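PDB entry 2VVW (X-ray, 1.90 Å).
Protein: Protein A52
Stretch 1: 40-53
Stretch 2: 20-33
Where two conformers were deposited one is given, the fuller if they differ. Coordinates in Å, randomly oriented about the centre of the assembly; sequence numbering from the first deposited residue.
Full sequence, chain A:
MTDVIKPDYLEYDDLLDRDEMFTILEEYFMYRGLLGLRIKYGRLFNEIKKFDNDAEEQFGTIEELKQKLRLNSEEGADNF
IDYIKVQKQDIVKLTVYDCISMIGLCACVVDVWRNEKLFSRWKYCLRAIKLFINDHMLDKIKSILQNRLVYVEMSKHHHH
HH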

# COMPACT_ATOMS: atom_id res chain seq x y z
N LYS A 40 4.11 -15.52 -1.03
CA LYS A 40 5.54 -15.60 -0.73
C LYS A 40 6.05 -14.30 -0.12
O LYS A 40 5.96 -13.24 -0.73
CB LYS A 40 6.34 -15.92 -2.00
N TYR A 41 6.56 -14.41 1.11
CA TYR A 41 7.21 -13.32 1.85
C TYR A 41 8.71 -13.58 1.90
O TYR A 41 9.14 -14.73 1.89
CB TYR A 41 6.74 -13.31 3.32
CG TYR A 41 5.40 -12.68 3.65
CD1 TYR A 41 4.53 -12.21 2.66
CD2 TYR A 41 4.97 -12.60 4.98
CE1 TYR A 41 3.29 -11.65 3.00
CE2 TYR A 41 3.74 -12.04 5.33
CZ TYR A 41 2.90 -11.57 4.34
OH TYR A 41 1.68 -11.03 4.69
N GLY A 42 9.50 -12.52 2.03
CA GLY A 42 10.94 -12.66 2.24
C GLY A 42 11.24 -13.01 3.69
O GLY A 42 10.32 -13.20 4.50
N ARG A 43 12.53 -13.10 4.01
CA ARG A 43 12.95 -13.42 5.36
C ARG A 43 12.57 -12.32 6.34
O ARG A 43 12.28 -12.58 7.51
CB ARG A 43 14.46 -13.67 5.40
CG ARG A 43 14.85 -14.95 4.70
CD ARG A 43 16.20 -15.47 5.15
NE ARG A 43 17.25 -15.16 4.20
CZ ARG A 43 17.43 -15.78 3.03
NH1 ARG A 43 16.60 -16.75 2.64
NH2 ARG A 43 18.44 -15.42 2.24
N LEU A 44 12.57 -11.08 5.88
CA LEU A 44 12.26 -9.96 6.78
C LEU A 44 10.82 -10.04 7.31
O LEU A 44 10.60 -10.05 8.51
CB LEU A 44 12.51 -8.63 6.08
CG LEU A 44 12.08 -7.39 6.86
CD1 LEU A 44 12.76 -7.34 8.22
CD2 LEU A 44 12.37 -6.12 6.03
N PHE A 45 9.85 -10.05 6.41
CA PHE A 45 8.44 -10.23 6.78
C PHE A 45 8.21 -11.55 7.52
O PHE A 45 7.42 -11.59 8.45
CB PHE A 45 7.52 -10.19 5.54
CG PHE A 45 7.21 -8.78 5.03
CD1 PHE A 45 7.90 -7.68 5.47
CD2 PHE A 45 6.22 -8.60 4.07
CE1 PHE A 45 7.60 -6.42 4.98
CE2 PHE A 45 5.91 -7.34 3.58
CZ PHE A 45 6.62 -6.26 4.03
N ASN A 46 8.89 -12.61 7.11
CA ASN A 46 8.75 -13.89 7.83
C ASN A 46 9.19 -13.81 9.31
O ASN A 46 8.61 -14.48 10.17
CB ASN A 46 9.45 -15.04 7.09
CG ASN A 46 8.60 -15.62 5.94
OD1 ASN A 46 7.37 -15.53 5.94
ND2 ASN A 46 9.28 -16.22 4.98
N GLU A 47 10.17 -12.97 9.62
CA GLU A 47 10.55 -12.72 11.03
C GLU A 47 9.49 -11.91 11.76
O GLU A 47 9.15 -12.21 12.92
CB GLU A 47 11.90 -12.01 11.14
CG GLU A 47 13.08 -12.88 10.81
CD GLU A 47 13.16 -14.13 11.69
OE1 GLU A 47 13.00 -14.00 12.92
OE2 GLU A 47 13.39 -15.23 11.14
N ILE A 48 8.97 -10.88 11.09
CA ILE A 48 7.96 -10.04 11.70
C ILE A 48 6.70 -10.87 11.98
O ILE A 48 6.06 -10.69 13.02
CB ILE A 48 7.63 -8.81 10.85
CG1 ILE A 48 8.88 -7.91 10.72
CG2 ILE A 48 6.49 -8.00 11.48
CD1 ILE A 48 8.72 -6.82 9.74
N LYS A 49 6.39 -11.81 11.09
CA LYS A 49 5.26 -12.71 11.25
C LYS A 49 5.35 -13.55 12.54
O LYS A 49 4.34 -13.89 13.15
CB LYS A 49 5.13 -13.60 10.02
CG LYS A 49 3.94 -14.54 10.06
CD LYS A 49 3.46 -14.98 8.67
CE LYS A 49 4.35 -16.01 8.02
NZ LYS A 49 3.57 -16.91 7.10
N LYS A 50 6.57 -13.86 12.96
CA LYS A 50 6.77 -14.57 14.21
C LYS A 50 6.28 -13.78 15.43
O LYS A 50 6.03 -14.37 16.48
CB LYS A 50 8.23 -15.00 14.37
CG LYS A 50 8.70 -15.97 13.31
CD LYS A 50 10.13 -16.40 13.54
CE LYS A 50 10.64 -17.25 12.39
NZ LYS A 50 12.06 -17.65 12.59
N PHE A 51 6.13 -12.45 15.31
CA PHE A 51 5.60 -11.62 16.39
C PHE A 51 4.17 -11.98 16.80
O PHE A 51 3.71 -11.55 17.86
CB PHE A 51 5.62 -10.12 16.03
CG PHE A 51 7.01 -9.52 15.84
CD1 PHE A 51 8.17 -10.26 16.00
CD2 PHE A 51 7.12 -8.18 15.50
CE1 PHE A 51 9.41 -9.68 15.82
CE2 PHE A 51 8.37 -7.58 15.34
CZ PHE A 51 9.51 -8.33 15.50
N ASP A 52 3.47 -12.74 15.96
CA ASP A 52 2.10 -13.17 16.26
C ASP A 52 2.04 -14.03 17.52
O ASP A 52 1.09 -13.95 18.28
CB ASP A 52 1.50 -13.95 15.09
CG ASP A 52 1.28 -13.09 13.84
OD1 ASP A 52 1.60 -11.88 13.81
OD2 ASP A 52 0.79 -13.67 12.86
N ASN A 53 3.04 -14.88 17.73
CA ASN A 53 3.14 -15.70 18.94
C ASN A 53 3.22 -14.84 20.19
O ASN A 53 2.54 -15.12 21.17
CB ASN A 53 4.39 -16.60 18.89
CG ASN A 53 4.44 -17.48 17.65
OD1 ASN A 53 5.49 -17.60 17.01
ND2 ASN A 53 3.31 -18.09 17.30
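Stretch 2 20-33: EMFTILEEYFMYRG

Stretch 2 is helical from M21 to G33, with E20 at the N-cap position, and its i to i+4 backbone hydrogen bonds run without a break from I24 N to E20 O through G33 N to F29 O. It lies across the helix that begins at R43, just after the N-cap residue G42. The two axes cross at -80°, nearly perpendicular, and approach to 11.1 Å. The CA atoms of F45 and Y28 come within 6.7 Å, with contacts extending from M21 to R32 along stretch 2, and the two stretches together bury 588 Å².

The principal bump on stretch 1 is F45. Its CA-to-CB bond points sideways, but with chi1 in the m well the ring reaches into a hollow of the stretch 2 helix formed by I24, E27, Y28 and Y31. The ring goes deep enough to meet backbone: F45 CZ is 3.5 Å from Y28 N and 3.8 Å from E27 C. Y31 closes the hollow at the ring edge, with its CD2 3.9 Å from F45 CE2. Y28 covers one face; its CB lies 4.2 Å from the F45 ring centroid, and its own ring, in the t rotamer, turns an edge toward that face, with centroids 5.3 Å apart and planes at 81°.

Y28 in turn is the chief projection of stretch 2, its ring lying against the notch between F45 and I48. I48 CG2 sits over one face of its ring, 3.6 Å from the centroid and only 13° off the normal, while F45 lies at the ring edge. I48 also extends CD1 toward the start of the stretch 2 helix, 3.8 Å from I24 CG2, 4.4 Å from L25 CD2 and 4.5 Å from M21 CE. The same I24 CG2 receives L44 CD2 at 3.8 Å, so the I24 methyl group fills a niche between L44 and I48. Y41 contributes from the loop before the helix: its CE2 is 4.3 Å from Y28 CE1, and its OH reaches to 3.4 Å from R32 CB.

Beyond this apolar packing, polar groups join the two stretches. The extended R32 side chain brings NH1 and NH2 to 3.0 and 2.9 Å from D52 OD2, both as hydrogen bonds within a salt bridge, and R32 NH1 also donates to Y28 OH at 2.8 Å. Y28 OH lies 3.5 Å from K49 CA and donates to a water at 2.7 Å. That water donates to I48 O (2.9 Å) and D52 OD1 (2.6 Å), filling the space beyond the tyrosine tip and tying it to stretch 1.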

# COMPACT_ATOMS: atom_id res chain seq x y z
N GLU A 20 14.30 1.75 6.73
CA GLU A 20 13.63 2.38 7.88
C GLU A 20 12.57 1.48 8.48
O GLU A 20 11.70 0.99 7.78
CB GLU A 20 12.99 3.70 7.46
CG GLU A 20 14.00 4.77 7.04
CD GLU A 20 13.37 5.86 6.20
OE1 GLU A 20 12.34 5.60 5.54
OE2 GLU A 20 13.92 6.98 6.19
N MET A 21 12.64 1.30 9.80
CA MET A 21 11.71 0.40 10.50
C MET A 21 10.22 0.78 10.27
O MET A 21 9.40 -0.08 9.99
CB MET A 21 12.06 0.33 12.00
CG MET A 21 11.56 -0.92 12.70
SD MET A 21 12.30 -2.41 12.00
CE MET A 21 10.83 -3.39 11.66
N PHE A 22 9.88 2.06 10.30
CA PHE A 22 8.47 2.43 10.11
C PHE A 22 7.97 2.12 8.68
O PHE A 22 6.85 1.63 8.51
CB PHE A 22 8.19 3.89 10.46
CG PHE A 22 6.71 4.18 10.58
CD1 PHE A 22 6.00 3.78 11.70
CD2 PHE A 22 6.02 4.79 9.53
CE1 PHE A 22 4.63 4.02 11.80
CE2 PHE A 22 4.64 5.03 9.62
CZ PHE A 22 3.95 4.63 10.74
N THR A 23 8.80 2.37 7.67
CA THR A 23 8.44 2.01 6.29
C THR A 23 8.23 0.52 6.13
O THR A 23 7.31 0.08 5.44
CB THR A 23 9.49 2.46 5.31
OG1 THR A 23 9.73 3.85 5.49
CG2 THR A 23 9.02 2.20 3.87
N ILE A 24 9.10 -0.27 6.76
CA ILE A 24 8.98 -1.71 6.74
C ILE A 24 7.64 -2.15 7.31
O ILE A 24 6.93 -2.99 6.72
CB ILE A 24 10.15 -2.40 7.51
CG1 ILE A 24 11.48 -2.26 6.72
CG2 ILE A 24 9.86 -3.84 7.75
CD1 ILE A 24 12.73 -2.62 7.54
N LEU A 25 7.28 -1.58 8.45
CA LEU A 25 6.01 -1.91 9.08
C LEU A 25 4.80 -1.41 8.26
O LEU A 25 3.80 -2.11 8.17
CB LEU A 25 5.95 -1.40 10.53
CG LEU A 25 6.94 -2.02 11.53
CD1 LEU A 25 6.89 -1.29 12.85
CD2 LEU A 25 6.66 -3.48 11.72
N GLU A 26 4.91 -0.24 7.65
CA GLU A 26 3.85 0.26 6.75
C GLU A 26 3.57 -0.76 5.66
O GLU A 26 2.43 -1.10 5.43
CB GLU A 26 4.20 1.59 6.08
CG GLU A 26 4.14 2.82 6.95
CD GLU A 26 4.46 4.12 6.18
OE1 GLU A 26 3.64 5.07 6.22
OE2 GLU A 26 5.53 4.20 5.53
N GLU A 27 4.63 -1.22 5.00
CA GLU A 27 4.49 -2.17 3.90
C GLU A 27 4.02 -3.52 4.38
O GLU A 27 3.24 -4.19 3.70
CB GLU A 27 5.80 -2.29 3.10
CG GLU A 27 6.11 -1.03 2.31
CD GLU A 27 7.03 -1.22 1.12
OE1 GLU A 27 7.44 -2.37 0.80
OE2 GLU A 27 7.35 -0.17 0.50
N TYR A 28 4.49 -3.94 5.56
CA TYR A 28 4.04 -5.20 6.17
C TYR A 28 2.53 -5.21 6.41
O TYR A 28 1.81 -6.13 6.01
CB TYR A 28 4.78 -5.41 7.49
CG TYR A 28 4.35 -6.65 8.23
CD1 TYR A 28 4.70 -7.92 7.75
CD2 TYR A 28 3.58 -6.56 9.39
CE1 TYR A 28 4.31 -9.06 8.40
CE2 TYR A 28 3.19 -7.71 10.06
CZ TYR A 28 3.56 -8.96 9.56
OH TYR A 28 3.18 -10.11 10.22
N PHE A 29 2.03 -4.18 7.06
CA PHE A 29 0.59 -4.07 7.28
C PHE A 29 -0.22 -3.88 6.01
O PHE A 29 -1.30 -4.45 5.88
CB PHE A 29 0.28 -3.01 8.33
CG PHE A 29 0.75 -3.40 9.71
CD1 PHE A 29 0.29 -4.55 10.32
CD2 PHE A 29 1.66 -2.62 10.39
CE1 PHE A 29 0.73 -4.90 11.58
CE2 PHE A 29 2.10 -2.99 11.65
CZ PHE A 29 1.64 -4.12 12.24
N MET A 30 0.34 -3.16 5.04
CA MET A 30 -0.32 -2.99 3.75
C MET A 30 -0.45 -4.33 3.06
O MET A 30 -1.53 -4.72 2.67
CB MET A 30 0.49 -2.04 2.87
CG MET A 30 0.03 -1.89 1.45
SD MET A 30 1.22 -0.93 0.50
CE MET A 30 2.55 -2.14 0.24
N TYR A 31 0.66 -5.05 2.95
CA TYR A 31 0.64 -6.31 2.19
C TYR A 31 -0.15 -7.42 2.90
O TYR A 31 -0.90 -8.18 2.25
CB TYR A 31 2.07 -6.77 1.89
CG TYR A 31 2.74 -6.06 0.73
CD1 TYR A 31 2.21 -6.14 -0.56
CD2 TYR A 31 3.93 -5.33 0.91
CE1 TYR A 31 2.81 -5.49 -1.64
CE2 TYR A 31 4.56 -4.68 -0.19
CZ TYR A 31 3.98 -4.76 -1.45
OH TYR A 31 4.58 -4.17 -2.53
N ARG A 32 0.03 -7.55 4.21
CA ARG A 32 -0.71 -8.54 4.98
C ARG A 32 -2.19 -8.17 5.03
O ARG A 32 -3.07 -9.02 4.83
CB ARG A 32 -0.13 -8.69 6.38
CG ARG A 32 -0.84 -9.76 7.20
CD ARG A 32 -0.02 -10.19 8.41
NE ARG A 32 -0.80 -11.08 9.28
CZ ARG A 32 -0.28 -11.86 10.21
NH1 ARG A 32 1.02 -11.91 10.41
NH2 ARG A 32 -1.08 -12.64 10.94
N GLY A 33 -2.48 -6.90 5.27
CA GLY A 33 -3.86 -6.42 5.29
C GLY A 33 -4.64 -6.50 3.98
O GLY A 33 -5.87 -6.60 4.00
O HOH W 1 3.27 -10.04 12.90